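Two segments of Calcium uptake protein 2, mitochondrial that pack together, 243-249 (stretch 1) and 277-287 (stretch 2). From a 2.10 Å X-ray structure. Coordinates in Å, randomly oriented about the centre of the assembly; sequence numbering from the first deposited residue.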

ATOM      1  N   LYS B 243      -2.557 -18.371  16.732  1.00 12.20           N
ATOM      2  CA  LYS B 243      -1.471 -17.534  16.225  1.00 12.04           C
ATOM      3  C   LYS B 243      -1.536 -17.400  14.707  1.00 15.90           C
ATOM      4  O   LYS B 243      -1.283 -16.316  14.165  1.00 12.24           O
ATOM      5  CB  LYS B 243      -0.102 -18.101  16.641  1.00 15.44           C
ATOM      6  CG  LYS B 243       0.231 -17.932  18.109  1.00 18.89           C
ATOM      7  CD  LYS B 243       1.565 -18.623  18.483  1.00 17.92           C
ATOM      8  CE  LYS B 243       1.928 -18.299  19.912  1.00 24.57           C
ATOM      9  NZ  LYS B 243       3.214 -18.885  20.364  1.00 26.78           N
ATOM     10  N   SER B 244      -1.881 -18.483  14.006  1.00 12.89           N
ATOM     11  CA  SER B 244      -1.966 -18.422  12.544  1.00 17.60           C
ATOM     12  C   SER B 244      -3.045 -17.451  12.096  1.00 14.27           C
ATOM     13  O   SER B 244      -2.846 -16.706  11.132  1.00 15.52           O
ATOM     14  CB  SER B 244      -2.251 -19.801  11.945  1.00 16.48           C
ATOM     15  OG  SER B 244      -1.216 -20.683  12.309  1.00 30.94           O
ATOM     16  N   PHE B 245      -4.203 -17.464  12.763  1.00 13.71           N
ATOM     17  CA  PHE B 245      -5.230 -16.489  12.425  1.00 13.06           C
ATOM     18  C   PHE B 245      -4.753 -15.077  12.690  1.00 16.49           C
ATOM     19  O   PHE B 245      -5.012 -14.173  11.886  1.00 15.61           O
ATOM     20  CB  PHE B 245      -6.524 -16.728  13.193  1.00 13.12           C
ATOM     21  CG  PHE B 245      -7.651 -15.868  12.704  1.00 13.97           C
ATOM     22  CD1 PHE B 245      -8.417 -16.274  11.615  1.00 14.84           C
ATOM     23  CD2 PHE B 245      -7.917 -14.631  13.301  1.00 14.75           C
ATOM     24  CE1 PHE B 245      -9.449 -15.479  11.143  1.00 13.86           C
ATOM     25  CE2 PHE B 245      -8.948 -13.817  12.836  1.00 12.81           C
ATOM     26  CZ  PHE B 245      -9.717 -14.249  11.741  1.00 13.10           C
ATOM     27  N   CYS B 246      -4.087 -14.852  13.828  1.00 12.94           N
ATOM     28  CA  CYS B 246      -3.619 -13.502  14.119  1.00 17.03           C
ATOM     29  C   CYS B 246      -2.622 -13.028  13.073  1.00 10.77           C
ATOM     30  O   CYS B 246      -2.626 -11.852  12.696  1.00 12.35           O
ATOM     31  CB  CYS B 246      -3.017 -13.419  15.529  1.00 10.61           C
ATOM     32  SG  CYS B 246      -4.224 -13.675  16.848  1.00 15.74           S
ATOM     33  N   HIS B 247      -1.734 -13.910  12.616  1.00 15.45           N
ATOM     34  CA  HIS B 247      -0.821 -13.527  11.536  1.00 17.10           C
ATOM     35  C   HIS B 247      -1.587 -13.173  10.264  1.00 20.59           C
ATOM     36  O   HIS B 247      -1.215 -12.232   9.548  1.00 15.37           O
ATOM     37  CB  HIS B 247       0.167 -14.662  11.254  1.00 21.68           C
ATOM     38  CG  HIS B 247       1.177 -14.855  12.334  1.00 28.23           C
ATOM     39  ND1 HIS B 247       1.636 -16.098  12.716  1.00 33.26           N
ATOM     40  CD2 HIS B 247       1.824 -13.957  13.115  1.00 27.20           C
ATOM     41  CE1 HIS B 247       2.522 -15.956  13.686  1.00 27.75           C
ATOM     42  NE2 HIS B 247       2.648 -14.669  13.952  1.00 26.94           N
ATOM     43  N   PHE B 248      -2.662 -13.919   9.964  1.00 14.83           N
ATOM     44  CA  PHE B 248      -3.491 -13.602   8.803  1.00 13.40           C
ATOM     45  C   PHE B 248      -4.122 -12.209   8.906  1.00 20.78           C
ATOM     46  O   PHE B 248      -4.294 -11.527   7.884  1.00 17.45           O
ATOM     47  CB  PHE B 248      -4.561 -14.693   8.619  1.00 13.72           C
ATOM     48  CG  PHE B 248      -5.828 -14.208   7.940  1.00 18.03           C
ATOM     49  CD1 PHE B 248      -5.908 -14.149   6.558  1.00 14.99           C
ATOM     50  CD2 PHE B 248      -6.944 -13.837   8.691  1.00 16.34           C
ATOM     51  CE1 PHE B 248      -7.076 -13.699   5.922  1.00 20.18           C
ATOM     52  CE2 PHE B 248      -8.113 -13.398   8.066  1.00 19.38           C
ATOM     53  CZ  PHE B 248      -8.172 -13.335   6.670  1.00 20.30           C
ATOM     54  N   THR B 249      -4.462 -11.752  10.110  1.00 14.90           N
ATOM     55  CA  THR B 249      -5.053 -10.420  10.213  1.00 14.22           C
ATOM     56  C   THR B 249      -4.072  -9.308   9.822  1.00 17.77           C
ATOM     57  O   THR B 249      -4.513  -8.192   9.548  1.00 24.37           O
ATOM     58  CB  THR B 249      -5.579 -10.147  11.628  1.00 14.85           C
ATOM     59  OG1 THR B 249      -4.471 -10.038  12.539  1.00 16.60           O
ATOM     60  CG2 THR B 249      -6.532 -11.270  12.083  1.00 14.65           C
ATOM     61  N   ALA B 277      -8.130 -17.097  -1.271  1.00 17.22           N
ATOM     62  CA  ALA B 277      -7.752 -15.734  -0.889  1.00 23.56           C
ATOM     63  C   ALA B 277      -6.819 -15.714   0.316  1.00 22.97           C
ATOM     64  O   ALA B 277      -5.913 -14.870   0.399  1.00 19.79           O
ATOM     65  CB  ALA B 277      -8.995 -14.931  -0.578  1.00 15.86           C
ATOM     66  N   VAL B 278      -7.059 -16.601   1.286  1.00 21.40           N
ATOM     67  CA  VAL B 278      -6.170 -16.696   2.441  1.00 22.71           C
ATOM     68  C   VAL B 278      -4.773 -17.081   1.986  1.00 21.28           C
ATOM     69  O   VAL B 278      -3.779 -16.462   2.379  1.00 23.69           O
ATOM     70  CB  VAL B 278      -6.722 -17.697   3.478  1.00 19.59           C
ATOM     71  CG1 VAL B 278      -5.623 -18.111   4.441  1.00 20.94           C
ATOM     72  CG2 VAL B 278      -7.893 -17.091   4.243  1.00 19.54           C
ATOM     73  N   LYS B 279      -4.681 -18.097   1.124  1.00 23.48           N
ATOM     74  CA  LYS B 279      -3.380 -18.563   0.648  1.00 22.36           C
ATOM     75  C   LYS B 279      -2.667 -17.492  -0.173  1.00 28.07           C
ATOM     76  O   LYS B 279      -1.457 -17.291  -0.030  1.00 28.85           O
ATOM     77  CB  LYS B 279      -3.563 -19.840  -0.178  1.00 30.33           C
ATOM     78  CG  LYS B 279      -2.307 -20.347  -0.874  1.00 42.47           C
ATOM     79  CD  LYS B 279      -1.424 -21.131   0.084  1.00 54.97           C
ATOM     80  CE  LYS B 279      -0.436 -22.014  -0.667  1.00 62.84           C
ATOM     81  NZ  LYS B 279       0.412 -22.809   0.264  1.00 65.34           N
ATOM     82  N   VAL B 280      -3.394 -16.790  -1.033  1.00 22.28           N
ATOM     83  CA  VAL B 280      -2.752 -15.744  -1.825  1.00 27.95           C
ATOM     84  C   VAL B 280      -2.278 -14.592  -0.930  1.00 30.74           C
ATOM     85  O   VAL B 280      -1.170 -14.072  -1.104  1.00 31.70           O
ATOM     86  CB  VAL B 280      -3.707 -15.286  -2.940  1.00 29.76           C
ATOM     87  CG1 VAL B 280      -3.159 -14.068  -3.673  1.00 34.37           C
ATOM     88  CG2 VAL B 280      -3.947 -16.448  -3.909  1.00 31.35           C
ATOM     89  N   ALA B 281      -3.086 -14.154   0.040  1.00 28.16           N
ATOM     90  CA  ALA B 281      -2.749 -13.027   0.948  1.00 32.47           C
ATOM     91  C   ALA B 281      -1.628 -13.427   1.900  1.00 35.75           C
ATOM     92  O   ALA B 281      -0.794 -12.631   2.233  1.00 38.92           O
ATOM     93  CB  ALA B 281      -3.957 -12.639   1.743  1.00 30.71           C
ATOM     94  N   THR B 282      -1.692 -14.674   2.288  1.00 34.96           N
ATOM     95  CA  THR B 282      -0.792 -15.434   3.154  1.00 35.72           C
ATOM     96  C   THR B 282       0.245 -16.551   3.020  1.00 34.72           C
ATOM     97  O   THR B 282       1.189 -16.671   3.879  1.00 40.56           O
ATOM     98  CB  THR B 282      -1.701 -15.987   4.262  1.00 38.43           C
ATOM     99  OG1 THR B 282      -2.299 -14.907   4.969  1.00 39.48           O
ATOM    100  CG2 THR B 282      -1.096 -16.967   5.230  1.00 29.31           C
ATOM    101  N   GLY B 283       0.136 -17.369   2.002  1.00 37.07           N
ATOM    102  CA  GLY B 283       1.225 -18.345   1.845  1.00 39.59           C
ATOM    103  C   GLY B 283       0.930 -19.604   2.625  1.00 43.61           C
ATOM    104  O   GLY B 283       1.560 -20.597   2.350  1.00 44.76           O
ATOM    105  N   GLN B 284      -0.045 -19.524   3.531  1.00 41.23           N
ATOM    106  CA  GLN B 284      -0.406 -20.583   4.494  1.00 45.13           C
ATOM    107  C   GLN B 284      -1.910 -20.800   4.589  1.00 43.44           C
ATOM    108  O   GLN B 284      -2.681 -20.038   4.013  1.00 41.28           O
ATOM    109  CB  GLN B 284      -0.006 -20.127   5.889  1.00 52.31           C
ATOM    110  CG  GLN B 284       1.418 -19.647   5.983  1.00 61.21           C
ATOM    111  CD  GLN B 284       2.352 -20.814   5.836  1.00 67.51           C
ATOM    112  OE1 GLN B 284       2.084 -21.759   5.106  1.00 66.11           O
ATOM    113  NE2 GLN B 284       3.448 -20.762   6.563  1.00 72.74           N
ATOM    114  N   GLU B 285      -2.258 -21.840   5.337  1.00 44.60           N
ATOM    115  CA  GLU B 285      -3.624 -22.257   5.586  1.00 35.26           C
ATOM    116  C   GLU B 285      -4.083 -21.803   6.967  1.00 29.60           C
ATOM    117  O   GLU B 285      -3.285 -21.441   7.840  1.00 37.02           O
ATOM    118  CB  GLU B 285      -3.755 -23.778   5.481  1.00 43.34           C
ATOM    119  CG  GLU B 285      -3.367 -24.367   4.170  1.00 55.97           C
ATOM    120  CD  GLU B 285      -3.935 -25.763   3.950  1.00 65.80           C
ATOM    121  OE1 GLU B 285      -3.295 -26.715   4.328  1.00 73.45           O
ATOM    122  OE2 GLU B 285      -5.014 -25.901   3.406  1.00 62.70           O
ATOM    123  N   LEU B 286      -5.397 -21.789   7.142  1.00 23.89           N
ATOM    124  CA  LEU B 286      -6.042 -21.698   8.436  1.00 27.32           C
ATOM    125  C   LEU B 286      -6.685 -23.036   8.766  1.00 28.39           C
ATOM    126  O   LEU B 286      -7.108 -23.765   7.867  1.00 28.10           O
ATOM    127  CB  LEU B 286      -7.108 -20.618   8.434  1.00 16.47           C
ATOM    128  CG  LEU B 286      -6.578 -19.208   8.224  1.00 21.73           C
ATOM    129  CD1 LEU B 286      -7.734 -18.241   8.277  1.00 16.81           C
ATOM    130  CD2 LEU B 286      -5.527 -18.876   9.270  1.00 22.76           C
ATOM    131  N   SER B 287      -6.790 -23.332  10.061  1.00 28.36           N
ATOM    132  CA  SER B 287      -7.361 -24.601  10.499  1.00 21.84           C
ATOM    133  C   SER B 287      -8.880 -24.626  10.348  1.00 28.70           C
ATOM    134  O   SER B 287      -9.556 -23.587  10.385  1.00 21.33           O
ATOM    135  CB  SER B 287      -7.000 -24.872  11.956  1.00 21.34           C
ATOM    136  OG  SER B 287      -7.497 -23.827  12.788  1.00 24.53           O
TER

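What does the helical part of stretch 2 offer to the other segment? Val-278 comes first: its CG2 lies 3.9 Å from CE1 of Phe-248, an apolar contact made although the CA-to-CB bond of the valine points sideways. One turn later, Thr-282 points toward stretch 1, and its CA is 6.5 Å from the CA of Phe-248. Its OG1 sits at the edge of the Phe-248 ring, near the ring plane and 4.0 Å from CD1. Val-278 and Thr-282 thus meet the same aromatic side chain.

How does the chain leave the helix? Gly-283 is the first residue to depart from helical angles, with a positive phi of 89°. A CB here would be jammed against the carbonyl oxygen of Thr-282, so the backbone itself calls for glycine. The turn is tied back to the helix by Gly-283 N, which donates to Lys-279 O at 2.6 Å, and by Lys-279 NZ, which donates to Gly-283 O at 3.2 Å. Gly-283 makes no contact with stretch 1; the chain returns to it at Leu-286.

Why does Leu-286 matter so much? Its CA-to-CB bond runs sideways, but the end of the side chain comes nearer, placing both methyl groups against the helix. CD1 lies 3.9 Å from CD1 of Phe-245 and also over one face of the Phe-248 ring. CD2 approaches the backbone, 3.9 Å from Ser-244 O, and is 4.3 Å from CB of Phe-248. Ser-244 O already accepts a hydrogen bond from Phe-248 N at 3.0 Å, within its own helix.

What holds the two segments together, then? No hydrogen bond crosses between them. The contact buries 261 Å², counting both sides, and rests chiefly on side-chain packing, with Phe-248 and Leu-286 contributing the largest areas.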